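Local coordinates for protein NalD (Pseudomonas aeruginosa PAO1, PDB 5DAJ) that represses transcription of the MexAB-OprM multidrug efflux pump as a secondary, TetR-family regulator whose binding of novobiocin induces pump expression, at residues T11-L16 against A46-F51; L88-L93 against L194-F198; E20-L24 against R107-I111; N53-N59 against E121-A125. All coordinates share one frame; numbering follows the deposited sequence.

In the fold
From the N terminus, helix 6-26 supplies the first segment of both interaction 1 and interaction 3. Interaction 1 closes the shortest loop, within the DNA-binding region, by bringing 46-51 back to 11-16. Interaction 3 opens at 20-24 before that loop shuts and ends at 107-111, so the two cross. Interaction 4 starts at 53-59, after interaction 1 has closed, and crosses interaction 3 by reaching 121-125; Phe58 packs on Ile111 and Phe23 where they touch. Interactions 3 and 4 join the N-terminal helices to the C-terminal region. Interaction 2, centred about 38 Å from the centre of interaction 1, ties 88-93 to 194-198 inside the C-terminal region and crosses interactions 3 and 4. No pair nests.

Interaction 1: T11-L16 against A46-F51; sequences TRTAIL and AVYWHF
Phe51 and Ile15 meet because both first torsions set the branch opposite the residue's own carbonyl carbon: for Phe51 (chi1 -64°) this carries the ring across to helix 6-26, and for Ile15 it sends CG1 and CD1 on toward Val47 while CG2 stays beside the ring. Ile15 CG2 lies 3.5 Å from Phe51 CE2, the two side chains lying alongside with their ends pointing opposite ways. At the far end of the ring Leu16 CG stands 3.7 Å from Phe51 CZ. Arg12, bent at chi3, brings NH1 to 3.4 Å from Phe51 CE1; the ring lies over one face of the guanidinium toward its rim, the planes inclined by 35°. A salt bridge from Arg12 NH2 to Glu60, on helix 54-63, anchors the group there. Nearer the Arg12 backbone, CG sits over a face of His50, 4.2 Å from the ring centroid, a CH-pi contact. Ile15 CD1 is 3.9 Å from Val47 CG2, and the whole side chain acts as a knob in the hole formed by Ala46, Val47, His50 and Phe51. No hydrogen bond spans the segments, whose axes pass 10.6 Å apart with a crossing angle of -105°. This steep crossing, with 46-51 inside the predicted helix-turn-helix, fits the three-helix DNA-binding domain of TetR regulators, in which the first helix packs against the recognition helix.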
loop_
_atom_site.group_PDB
_atom_site.type_symbol
_atom_site.label_atom_id
_atom_site.label_comp_id
_atom_site.label_asym_id
_atom_site.label_seq_id
_atom_site.Cartn_x
_atom_site.Cartn_y
_atom_site.Cartn_z
ATOM N N THR A 11 20.259 3.255 25.824
ATOM C CA THR A 11 20.489 1.941 25.211
ATOM C C THR A 11 19.335 1.524 24.291
ATOM O O THR A 11 19.564 0.981 23.207
ATOM C CB THR A 11 20.675 0.835 26.280
ATOM O OG1 THR A 11 21.618 1.269 27.271
ATOM C CG2 THR A 11 21.181 -0.448 25.652
ATOM N N ARG A 12 18.105 1.800 24.720
ATOM C CA ARG A 12 16.909 1.533 23.898
ATOM C C ARG A 12 16.943 2.282 22.559
ATOM O O ARG A 12 16.691 1.696 21.496
ATOM C CB ARG A 12 15.627 1.914 24.653
ATOM C CG ARG A 12 15.038 0.807 25.498
ATOM C CD ARG A 12 13.877 1.279 26.345
ATOM N NE ARG A 12 12.797 1.805 25.499
ATOM C CZ ARG A 12 11.848 1.070 24.897
ATOM N NH1 ARG A 12 11.796 -0.259 25.044
ATOM N NH2 ARG A 12 10.922 1.670 24.137
ATOM N N THR A 13 17.212 3.582 22.627
ATOM C CA THR A 13 17.271 4.432 21.424
ATOM C C THR A 13 18.358 3.948 20.462
ATOM O O THR A 13 18.131 3.888 19.246
ATOM C CB THR A 13 17.541 5.907 21.775
ATOM O OG1 THR A 13 16.627 6.333 22.794
ATOM C CG2 THR A 13 17.369 6.800 20.548
ATOM N N ALA A 14 19.527 3.628 21.018
ATOM C CA ALA A 14 20.669 3.131 20.236
ATOM C C ALA A 14 20.302 1.883 19.446
ATOM O O ALA A 14 20.578 1.793 18.247
ATOM C CB ALA A 14 21.838 2.825 21.150
ATOM N N ILE A 15 19.646 0.952 20.126
ATOM C CA ILE A 15 19.143 -0.283 19.509
ATOM C C ILE A 15 18.146 0.003 18.368
ATOM O O ILE A 15 18.246 -0.599 17.292
ATOM C CB ILE A 15 18.496 -1.231 20.563
ATOM C CG1 ILE A 15 19.584 -1.822 21.470
ATOM C CG2 ILE A 15 17.720 -2.361 19.896
ATOM C CD1 ILE A 15 19.058 -2.538 22.698
ATOM N N LEU A 16 17.185 0.894 18.617
ATOM C CA LEU A 16 16.157 1.233 17.618
ATOM C C LEU A 16 16.742 1.906 16.387
ATOM O O LEU A 16 16.292 1.649 15.256
ATOM C CB LEU A 16 15.032 2.100 18.219
ATOM C CG LEU A 16 14.145 1.384 19.245
ATOM C CD1 LEU A 16 13.196 2.380 19.902
ATOM C CD2 LEU A 16 13.348 0.246 18.615
ATOM N N ALA A 46 20.958 -7.888 25.903
ATOM C CA ALA A 46 20.356 -6.557 26.140
ATOM C C ALA A 46 19.182 -6.252 25.201
ATOM O O ALA A 46 18.186 -5.641 25.612
ATOM C CB ALA A 46 21.410 -5.471 26.020
ATOM N N VAL A 47 19.316 -6.657 23.943
ATOM C CA VAL A 47 18.243 -6.466 22.940
ATOM C C VAL A 47 17.006 -7.267 23.329
ATOM O O VAL A 47 15.902 -6.717 23.456
ATOM C CB VAL A 47 18.692 -6.889 21.528
ATOM C CG1 VAL A 47 17.513 -6.892 20.561
ATOM C CG2 VAL A 47 19.786 -5.966 21.012
ATOM N N TYR A 48 17.216 -8.563 23.533
ATOM C CA TYR A 48 16.179 -9.461 24.063
ATOM C C TYR A 48 15.566 -8.945 25.382
ATOM O O TYR A 48 14.351 -9.012 25.579
ATOM C CB TYR A 48 16.725 -10.880 24.216
ATOM C CG TYR A 48 16.650 -11.712 22.951
ATOM C CD1 TYR A 48 15.460 -12.322 22.570
ATOM C CD2 TYR A 48 17.782 -11.914 22.158
ATOM C CE1 TYR A 48 15.390 -13.096 21.426
ATOM C CE2 TYR A 48 17.730 -12.693 21.015
ATOM C CZ TYR A 48 16.531 -13.291 20.655
ATOM O OH TYR A 48 16.487 -14.087 19.529
ATOM N N TRP A 49 16.398 -8.361 26.219
ATOM C CA TRP A 49 16.006 -7.793 27.482
ATOM C C TRP A 49 15.059 -6.606 27.370
ATOM O O TRP A 49 14.087 -6.510 28.074
ATOM C CB TRP A 49 17.268 -7.387 28.215
ATOM C CG TRP A 49 17.046 -6.942 29.579
ATOM C CD1 TRP A 49 17.175 -5.701 30.036
ATOM C CD2 TRP A 49 16.668 -7.737 30.692
ATOM N NE1 TRP A 49 16.883 -5.642 31.354
ATOM C CE2 TRP A 49 16.563 -6.893 31.782
ATOM C CE3 TRP A 49 16.387 -9.081 30.866
ATOM C CZ2 TRP A 49 16.206 -7.340 33.023
ATOM C CZ3 TRP A 49 16.037 -9.513 32.093
ATOM C CH2 TRP A 49 15.940 -8.651 33.154
ATOM N N HIS A 50 15.363 -5.690 26.475
ATOM C CA HIS A 50 14.553 -4.488 26.232
ATOM C C HIS A 50 13.333 -4.681 25.341
ATOM O O HIS A 50 12.329 -3.968 25.499
ATOM C CB HIS A 50 15.424 -3.373 25.647
ATOM C CG HIS A 50 16.379 -2.810 26.642
ATOM N ND1 HIS A 50 15.945 -2.203 27.801
ATOM C CD2 HIS A 50 17.730 -2.788 26.684
ATOM C CE1 HIS A 50 16.991 -1.800 28.497
ATOM N NE2 HIS A 50 18.088 -2.151 27.847
ATOM N N PHE A 51 13.435 -5.593 24.380
ATOM C CA PHE A 51 12.409 -5.723 23.330
ATOM C C PHE A 51 11.788 -7.099 23.151
ATOM O O PHE A 51 10.877 -7.242 22.348
ATOM C CB PHE A 51 12.980 -5.223 21.998
ATOM C CG PHE A 51 13.325 -3.764 22.012
ATOM C CD1 PHE A 51 12.312 -2.797 21.993
ATOM C CD2 PHE A 51 14.647 -3.350 22.064
ATOM C CE1 PHE A 51 12.617 -1.449 22.006
ATOM C CE2 PHE A 51 14.957 -1.996 22.082
ATOM C CZ PHE A 51 13.940 -1.046 22.055
#

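Interaction 2: L88-L93 against L194-F198; sequences LYDLCL and LEPMF
Tyr89 and Phe198 form the dense end of this contact, a T-shaped pair with centroids 5.3 Å apart and planes at 90°. The Tyr89 edge does the touching: CD1 stands over the Phe198 face, offset toward the rim, 3.8 Å from Phe198 CD1. The backbone sets Tyr89 CB over the same face, 4.1 Å from the ring centroid, as a CH-pi contact; the first torsion (chi1 170°) then points the CD1 edge of the ring at that face. At the Phe198 edge, Leu88 CG and Cys92 SG each come within 4.4 Å of CZ.

The looser side is at Leu93, partly exposed and touched by little more than one methyl: Leu194 reaches across with CD1, 3.6 Å from Leu93 N but 4.2 Å from Leu93 CB. Glu195, also partly exposed, turns OE1 to Trp205 NE1. The axes are 11.5 Å apart and nearly antiparallel, at 153°.

The contact packs helices 84-101 and 186-201 of the all-helical C-terminal domain. The Trp205 ring meets Tyr89 edge-to-face and also meets Phe198. Helix 159-179 adds Leu166 against Leu88 and Phe198, and Ile170 against Leu194, while Pro196 and selenomethionine Met197 pack on Met197 and Leu169, respectively, of the second subunit, consistent with the helical dimer interface of TetR regulators.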
loop_
_atom_site.group_PDB
_atom_site.type_symbol
_atom_site.label_atom_id
_atom_site.label_comp_id
_atom_site.label_asym_id
_atom_site.label_seq_id
_atom_site.Cartn_x
_atom_site.Cartn_y
_atom_site.Cartn_z
ATOM N N LEU A 88 -10.098 17.540 9.301
ATOM C CA LEU A 88 -9.765 16.232 8.726
ATOM C C LEU A 88 -8.932 16.384 7.450
ATOM O O LEU A 88 -7.916 15.694 7.285
ATOM C CB LEU A 88 -11.030 15.420 8.433
ATOM C CG LEU A 88 -10.807 14.078 7.733
ATOM C CD1 LEU A 88 -9.920 13.157 8.561
ATOM C CD2 LEU A 88 -12.135 13.413 7.436
ATOM N N TYR A 89 -9.369 17.283 6.567
ATOM C CA TYR A 89 -8.604 17.622 5.358
ATOM C C TYR A 89 -7.194 18.109 5.714
ATOM O O TYR A 89 -6.203 17.599 5.186
ATOM C CB TYR A 89 -9.324 18.681 4.522
ATOM C CG TYR A 89 -8.485 19.246 3.406
ATOM C CD1 TYR A 89 -8.349 18.566 2.207
ATOM C CD2 TYR A 89 -7.820 20.465 3.549
ATOM C CE1 TYR A 89 -7.576 19.078 1.179
ATOM C CE2 TYR A 89 -7.042 20.987 2.526
ATOM C CZ TYR A 89 -6.928 20.288 1.341
ATOM O OH TYR A 89 -6.151 20.802 0.334
ATOM N N ASP A 90 -7.127 19.076 6.627
ATOM C CA ASP A 90 -5.848 19.610 7.132
ATOM C C ASP A 90 -4.936 18.512 7.667
ATOM O O ASP A 90 -3.751 18.450 7.332
ATOM C CB ASP A 90 -6.073 20.642 8.248
ATOM C CG ASP A 90 -6.605 21.976 7.736
ATOM O OD1 ASP A 90 -6.523 22.259 6.525
ATOM O OD2 ASP A 90 -7.097 22.768 8.562
ATOM N N LEU A 91 -5.502 17.635 8.487
ATOM C CA LEU A 91 -4.750 16.501 9.040
ATOM C C LEU A 91 -4.157 15.599 7.949
ATOM O O LEU A 91 -2.987 15.200 8.027
ATOM C CB LEU A 91 -5.633 15.667 9.966
ATOM C CG LEU A 91 -4.968 14.418 10.565
ATOM C CD1 LEU A 91 -3.926 14.786 11.612
ATOM C CD2 LEU A 91 -6.008 13.490 11.162
ATOM N N CYS A 92 -4.979 15.262 6.961
ATOM C CA CYS A 92 -4.552 14.426 5.837
ATOM C C CYS A 92 -3.471 15.117 5.012
ATOM O O CYS A 92 -2.462 14.496 4.644
ATOM C CB CYS A 92 -5.731 14.094 4.929
ATOM S SG CYS A 92 -6.977 13.047 5.700
ATOM N N LEU A 93 -3.691 16.400 4.746
ATOM C CA LEU A 93 -2.725 17.221 4.019
ATOM C C LEU A 93 -1.352 17.221 4.700
ATOM O O LEU A 93 -0.329 17.020 4.053
ATOM C CB LEU A 93 -3.232 18.661 3.889
ATOM C CG LEU A 93 -2.320 19.655 3.167
ATOM C CD1 LEU A 93 -2.109 19.241 1.723
ATOM C CD2 LEU A 93 -2.907 21.057 3.229
ATOM N N LEU A 194 -5.475 15.329 -2.916
ATOM C CA LEU A 194 -6.581 15.134 -1.973
ATOM C C LEU A 194 -7.876 15.829 -2.402
ATOM O O LEU A 194 -8.972 15.346 -2.097
ATOM C CB LEU A 194 -6.184 15.625 -0.576
ATOM C CG LEU A 194 -5.001 14.906 0.066
ATOM C CD1 LEU A 194 -4.597 15.614 1.341
ATOM C CD2 LEU A 194 -5.322 13.449 0.359
ATOM N N GLU A 195 -7.737 16.946 -3.111
ATOM C CA GLU A 195 -8.882 17.754 -3.554
ATOM C C GLU A 195 -10.069 16.937 -4.091
ATOM O O GLU A 195 -11.178 17.050 -3.551
ATOM C CB GLU A 195 -8.438 18.816 -4.580
ATOM C CG GLU A 195 -9.515 19.789 -5.070
ATOM C CD GLU A 195 -10.118 20.664 -3.977
ATOM O OE1 GLU A 195 -9.625 20.664 -2.819
ATOM O OE2 GLU A 195 -11.101 21.376 -4.293
ATOM N N PRO A 196 -9.849 16.103 -5.127
ATOM C CA PRO A 196 -10.995 15.413 -5.731
ATOM C C PRO A 196 -11.741 14.493 -4.771
ATOM O O PRO A 196 -12.964 14.429 -4.815
ATOM C CB PRO A 196 -10.364 14.605 -6.867
ATOM C CG PRO A 196 -8.937 14.449 -6.485
ATOM C CD PRO A 196 -8.584 15.713 -5.774
HETATM N N MSE A 197 -11.014 13.808 -3.896
HETATM C CA MSE A 197 -11.649 12.917 -2.914
HETATM C C MSE A 197 -12.611 13.706 -2.068
HETATM O O MSE A 197 -13.772 13.318 -1.915
HETATM C CB MSE A 197 -10.628 12.201 -2.036
HETATM C CG MSE A 197 -11.239 11.340 -0.923
HETATM SE SE MSE A 197 -12.464 9.963 -1.646
HETATM C CE MSE A 197 -11.104 8.686 -2.284
ATOM N N PHE A 198 -12.142 14.819 -1.515
ATOM C CA PHE A 198 -12.997 15.662 -0.663
ATOM C C PHE A 198 -14.126 16.351 -1.422
ATOM O O PHE A 198 -15.241 16.462 -0.901
ATOM C CB PHE A 198 -12.178 16.687 0.104
ATOM C CG PHE A 198 -11.489 16.109 1.294
ATOM C CD1 PHE A 198 -10.252 15.494 1.162
ATOM C CD2 PHE A 198 -12.096 16.132 2.543
ATOM C CE1 PHE A 198 -9.616 14.943 2.259
ATOM C CE2 PHE A 198 -11.459 15.590 3.641
ATOM C CZ PHE A 198 -10.220 14.994 3.500
#

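Interaction 3: E20-L24 against R107-I111; sequences EELFL and RILTI
Segments 20-24 and 107-111 lie side by side at 43°, with axes 9.5 Å apart, and close up toward their C-terminal ends, where Leu24 CA and Ile111 CA are 5.6 Å apart. The polar link is a salt bridge, Arg107 NE donating to Glu20 OE2 over 2.7 Å at 165°. The acceptor lies in the guanidinium plane, but the donor reaches the anti side of the carboxylate, slightly out of its plane, and the two planes are 48° apart. Glu20 gets there as an extended chain with CG anti to the backbone N; its other oxygen, OE1, pairs with Lys104, so both oxygens have a basic partner. This contact belongs to the interface between the N-terminal DNA-binding domain and the C-terminal domain of the TetR fold, helix 6-26 resting on helix 103-114. One guanidinium face is occupied by Leu24 CD2, 3.3 Å from Arg107 NH1. Beyond the salt bridge, Ile111 inserts its end between turns of the first helix: CD1 is 3.4 Å from Glu20 O and 3.7 Å from Phe23 CB, while CG1 lies 4.0 Å from Leu24 CD1. Met61 of helix 54-63 continues this apolar layer, touching Phe23, and Leu24 O accepts from Arg115 NH1.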
loop_
_atom_site.group_PDB
_atom_site.type_symbol
_atom_site.label_atom_id
_atom_site.label_comp_id
_atom_site.label_asym_id
_atom_site.label_seq_id
_atom_site.Cartn_x
_atom_site.Cartn_y
_atom_site.Cartn_z
ATOM N N GLU A 20 16.648 0.398 12.711
ATOM C CA GLU A 20 16.082 1.263 11.660
ATOM C C GLU A 20 16.984 1.245 10.430
ATOM O O GLU A 20 16.524 0.984 9.323
ATOM C CB GLU A 20 15.894 2.692 12.179
ATOM C CG GLU A 20 15.289 3.682 11.191
ATOM C CD GLU A 20 15.261 5.107 11.726
ATOM O OE1 GLU A 20 15.026 5.303 12.935
ATOM O OE2 GLU A 20 15.468 6.044 10.925
ATOM N N GLU A 21 18.273 1.476 10.642
ATOM C CA GLU A 21 19.269 1.457 9.553
ATOM C C GLU A 21 19.376 0.071 8.886
ATOM O O GLU A 21 19.382 -0.032 7.651
ATOM C CB GLU A 21 20.632 1.916 10.109
ATOM C CG GLU A 21 21.823 1.999 9.229
ATOM C CD GLU A 21 23.126 1.711 9.968
ATOM O OE1 GLU A 21 23.671 0.567 9.958
ATOM O OE2 GLU A 21 23.593 2.658 10.603
ATOM N N LEU A 22 19.428 -0.981 9.701
ATOM C CA LEU A 22 19.553 -2.361 9.185
ATOM C C LEU A 22 18.317 -2.826 8.415
ATOM O O LEU A 22 18.445 -3.332 7.295
ATOM C CB LEU A 22 19.870 -3.369 10.292
ATOM C CG LEU A 22 21.363 -3.633 10.495
ATOM C CD1 LEU A 22 21.974 -2.600 11.423
ATOM C CD2 LEU A 22 21.585 -5.028 11.049
ATOM N N PHE A 23 17.141 -2.663 9.020
ATOM C CA PHE A 23 15.867 -2.988 8.359
ATOM C C PHE A 23 15.770 -2.288 7.013
ATOM O O PHE A 23 15.400 -2.903 6.009
ATOM C CB PHE A 23 14.653 -2.559 9.198
ATOM C CG PHE A 23 14.411 -3.378 10.437
ATOM C CD1 PHE A 23 14.979 -4.642 10.627
ATOM C CD2 PHE A 23 13.557 -2.890 11.412
ATOM C CE1 PHE A 23 14.719 -5.371 11.769
ATOM C CE2 PHE A 23 13.293 -3.618 12.566
ATOM C CZ PHE A 23 13.872 -4.861 12.742
ATOM N N LEU A 24 16.137 -1.013 7.011
ATOM C CA LEU A 24 16.070 -0.177 5.819
ATOM C C LEU A 24 16.987 -0.676 4.694
ATOM O O LEU A 24 16.618 -0.661 3.523
ATOM C CB LEU A 24 16.400 1.273 6.187
ATOM C CG LEU A 24 16.113 2.362 5.164
ATOM C CD1 LEU A 24 14.643 2.394 4.780
ATOM C CD2 LEU A 24 16.532 3.705 5.743
ATOM N N ARG A 107 11.845 7.232 6.705
ATOM C CA ARG A 107 12.669 6.019 6.834
ATOM C C ARG A 107 11.881 4.827 7.406
ATOM O O ARG A 107 11.872 3.739 6.823
ATOM C CB ARG A 107 13.919 6.283 7.686
ATOM C CG ARG A 107 14.943 7.197 7.018
ATOM C CD ARG A 107 16.053 7.655 7.970
ATOM N NE ARG A 107 16.743 6.541 8.625
ATOM C CZ ARG A 107 17.788 5.865 8.139
ATOM N NH1 ARG A 107 18.336 6.166 6.967
ATOM N NH2 ARG A 107 18.303 4.861 8.840
ATOM N N ILE A 108 11.201 5.059 8.522
ATOM C CA ILE A 108 10.448 4.011 9.209
ATOM C C ILE A 108 9.249 3.516 8.385
ATOM O O ILE A 108 8.974 2.316 8.350
ATOM C CB ILE A 108 9.997 4.467 10.616
ATOM C CG1 ILE A 108 11.220 4.539 11.542
ATOM C CG2 ILE A 108 8.968 3.509 11.206
ATOM C CD1 ILE A 108 10.984 5.256 12.852
ATOM N N LEU A 109 8.532 4.431 7.742
ATOM C CA LEU A 109 7.393 4.044 6.897
ATOM C C LEU A 109 7.829 3.318 5.632
ATOM O O LEU A 109 7.112 2.428 5.167
ATOM C CB LEU A 109 6.505 5.233 6.535
ATOM C CG LEU A 109 5.681 5.800 7.684
ATOM C CD1 LEU A 109 4.887 6.978 7.166
ATOM C CD2 LEU A 109 4.731 4.792 8.300
ATOM N N THR A 110 8.999 3.667 5.097
ATOM C CA THR A 110 9.570 2.920 3.959
ATOM C C THR A 110 9.865 1.493 4.414
ATOM O O THR A 110 9.651 0.546 3.659
ATOM C CB THR A 110 10.909 3.574 3.407
ATOM O OG1 THR A 110 10.723 4.945 3.058
ATOM C CG2 THR A 110 11.506 2.914 2.174
ATOM N N ILE A 111 10.319 1.329 5.654
ATOM C CA ILE A 111 10.510 -0.025 6.197
ATOM C C ILE A 111 9.177 -0.780 6.241
ATOM O O ILE A 111 9.071 -1.907 5.745
ATOM C CB ILE A 111 11.122 -0.022 7.611
ATOM C CG1 ILE A 111 12.569 0.452 7.567
ATOM C CG2 ILE A 111 11.066 -1.415 8.209
ATOM C CD1 ILE A 111 13.114 0.849 8.918
#

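Interaction 4: N53-N59 against E121-A125; sequences NKAHLFN and ELREA
Ala55 lets the two segments approach closely: its CA is 4.8 Å from Leu122 CA, and its CB rests 3.4 Å from Glu121 O. Beside it Phe58 is met by Leu122 CD2 over a face, 4.1 Å from Phe58 CD2, and by Ala125 CB at the ring edge, 3.6 Å from the same CD2. The one polar pair across the segments is a salt bridge: Lys54 NZ bonds Glu121 OE2 at 3.2 Å from above the carboxylate plane, 43° out of it. The extended Glu124 chain lays OE2 against the C-H edge of the His56 ring, 3.3 Å from CD2.

Further out, Asn53 N-caps helix 54-63. Its CG sits between backbone N and carbonyl carbon, which turns OD1 back to accept from His56 N at 2.8 Å and 159°. His56 ND1 bonds Phe51 O. Lys54 NZ also donates to Val28 O and Thr31 O, and Glu121 packs on His30 of the second subunit. The contact joins helix 54-63, ending the DNA-binding region, to the start of helix 123-145 in the C-terminal region.

Three oxygen acceptors around Lys54 NZ would favour its charged form, and the Glu124 carboxylate, near the N-terminal end of helix 54-63, may be stabilised by that helix's dipole.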
loop_
_atom_site.group_PDB
_atom_site.type_symbol
_atom_site.label_atom_id
_atom_site.label_comp_id
_atom_site.label_asym_id
_atom_site.label_seq_id
_atom_site.Cartn_x
_atom_site.Cartn_y
_atom_site.Cartn_z
ATOM N N ASN A 53 11.208 -9.733 21.532
ATOM C CA ASN A 53 11.275 -10.342 20.212
ATOM C C ASN A 53 11.295 -9.297 19.107
ATOM O O ASN A 53 11.043 -8.115 19.346
ATOM C CB ASN A 53 10.091 -11.297 20.041
ATOM C CG ASN A 53 8.750 -10.590 20.163
ATOM O OD1 ASN A 53 8.369 -9.825 19.288
ATOM N ND2 ASN A 53 8.015 -10.866 21.233
ATOM N N LYS A 54 11.539 -9.761 17.886
ATOM C CA LYS A 54 11.657 -8.879 16.721
ATOM C C LYS A 54 10.377 -8.086 16.444
ATOM O O LYS A 54 10.437 -6.917 16.076
ATOM C CB LYS A 54 12.058 -9.673 15.461
ATOM C CG LYS A 54 12.630 -8.791 14.355
ATOM C CD LYS A 54 12.694 -9.472 13.007
ATOM C CE LYS A 54 13.717 -10.576 12.971
ATOM N NZ LYS A 54 13.928 -11.043 11.574
ATOM N N ALA A 55 9.227 -8.741 16.575
ATOM C CA ALA A 55 7.913 -8.115 16.301
ATOM C C ALA A 55 7.632 -6.960 17.237
ATOM O O ALA A 55 7.128 -5.919 16.815
ATOM C CB ALA A 55 6.789 -9.137 16.393
ATOM N N HIS A 56 7.953 -7.160 18.509
ATOM C CA HIS A 56 7.764 -6.125 19.522
ATOM C C HIS A 56 8.717 -4.963 19.300
ATOM O O HIS A 56 8.333 -3.815 19.492
ATOM C CB HIS A 56 7.972 -6.678 20.922
ATOM C CG HIS A 56 7.586 -5.724 22.009
ATOM N ND1 HIS A 56 8.497 -5.229 22.918
ATOM C CD2 HIS A 56 6.397 -5.156 22.323
ATOM C CE1 HIS A 56 7.884 -4.413 23.757
ATOM N NE2 HIS A 56 6.610 -4.349 23.415
ATOM N N LEU A 57 9.952 -5.282 18.914
ATOM C CA LEU A 57 10.961 -4.274 18.571
ATOM C C LEU A 57 10.442 -3.396 17.438
ATOM O O LEU A 57 10.404 -2.171 17.540
ATOM C CB LEU A 57 12.275 -4.937 18.155
ATOM C CG LEU A 57 13.495 -4.020 18.061
ATOM C CD1 LEU A 57 14.775 -4.806 18.290
ATOM C CD2 LEU A 57 13.583 -3.291 16.726
ATOM N N PHE A 58 10.014 -4.055 16.369
ATOM C CA PHE A 58 9.447 -3.396 15.188
ATOM C C PHE A 58 8.277 -2.481 15.555
ATOM O O PHE A 58 8.148 -1.385 15.028
ATOM C CB PHE A 58 8.993 -4.455 14.186
ATOM C CG PHE A 58 8.463 -3.897 12.900
ATOM C CD1 PHE A 58 9.313 -3.351 11.976
ATOM C CD2 PHE A 58 7.118 -3.933 12.621
ATOM C CE1 PHE A 58 8.829 -2.853 10.779
ATOM C CE2 PHE A 58 6.625 -3.430 11.430
ATOM C CZ PHE A 58 7.490 -2.889 10.503
ATOM N N ASN A 59 7.442 -2.950 16.468
ATOM C CA ASN A 59 6.278 -2.201 16.931
ATOM C C ASN A 59 6.642 -0.949 17.738
ATOM O O ASN A 59 6.022 0.111 17.572
ATOM C CB ASN A 59 5.376 -3.106 17.771
ATOM C CG ASN A 59 3.909 -2.873 17.503
ATOM O OD1 ASN A 59 3.145 -2.632 18.412
ATOM N ND2 ASN A 59 3.508 -2.931 16.241
ATOM N N GLU A 121 6.235 -14.613 12.346
ATOM C CA GLU A 121 7.169 -13.988 13.301
ATOM C C GLU A 121 6.884 -12.493 13.542
ATOM O O GLU A 121 7.314 -11.952 14.550
ATOM C CB GLU A 121 8.652 -14.246 12.941
ATOM C CG GLU A 121 9.305 -13.300 11.935
ATOM C CD GLU A 121 10.832 -13.450 11.848
ATOM O OE1 GLU A 121 11.440 -14.114 12.721
ATOM O OE2 GLU A 121 11.430 -12.884 10.894
ATOM N N LEU A 122 6.165 -11.847 12.618
ATOM C CA LEU A 122 5.683 -10.468 12.797
ATOM C C LEU A 122 4.163 -10.363 13.007
ATOM O O LEU A 122 3.558 -9.333 12.718
ATOM C CB LEU A 122 6.125 -9.596 11.616
ATOM C CG LEU A 122 7.621 -9.243 11.598
ATOM C CD1 LEU A 122 8.341 -9.973 10.475
ATOM C CD2 LEU A 122 7.809 -7.752 11.449
ATOM N N ARG A 123 3.554 -11.423 13.532
ATOM C CA ARG A 123 2.102 -11.455 13.798
ATOM C C ARG A 123 1.670 -10.295 14.692
ATOM O O ARG A 123 0.717 -9.584 14.379
ATOM C CB ARG A 123 1.701 -12.770 14.473
ATOM C CG ARG A 123 0.208 -13.057 14.468
ATOM C CD ARG A 123 -0.186 -13.873 13.248
ATOM N NE ARG A 123 -1.597 -14.248 13.258
ATOM C CZ ARG A 123 -2.180 -15.039 12.355
ATOM N NH1 ARG A 123 -1.482 -15.554 11.341
ATOM N NH2 ARG A 123 -3.475 -15.319 12.464
ATOM N N GLU A 124 2.388 -10.122 15.799
ATOM C CA GLU A 124 2.111 -9.062 16.792
ATOM C C GLU A 124 2.118 -7.660 16.188
ATOM O O GLU A 124 1.264 -6.827 16.512
ATOM C CB GLU A 124 3.142 -9.115 17.925
ATOM C CG GLU A 124 2.945 -8.067 19.018
ATOM C CD GLU A 124 4.080 -8.039 20.029
ATOM O OE1 GLU A 124 4.797 -9.057 20.201
ATOM O OE2 GLU A 124 4.256 -6.987 20.664
ATOM N N ALA A 125 3.094 -7.417 15.320
ATOM C CA ALA A 125 3.237 -6.123 14.650
ATOM C C ALA A 125 2.082 -5.814 13.710
ATOM O O ALA A 125 1.574 -4.690 13.689
ATOM C CB ALA A 125 4.535 -6.076 13.876
#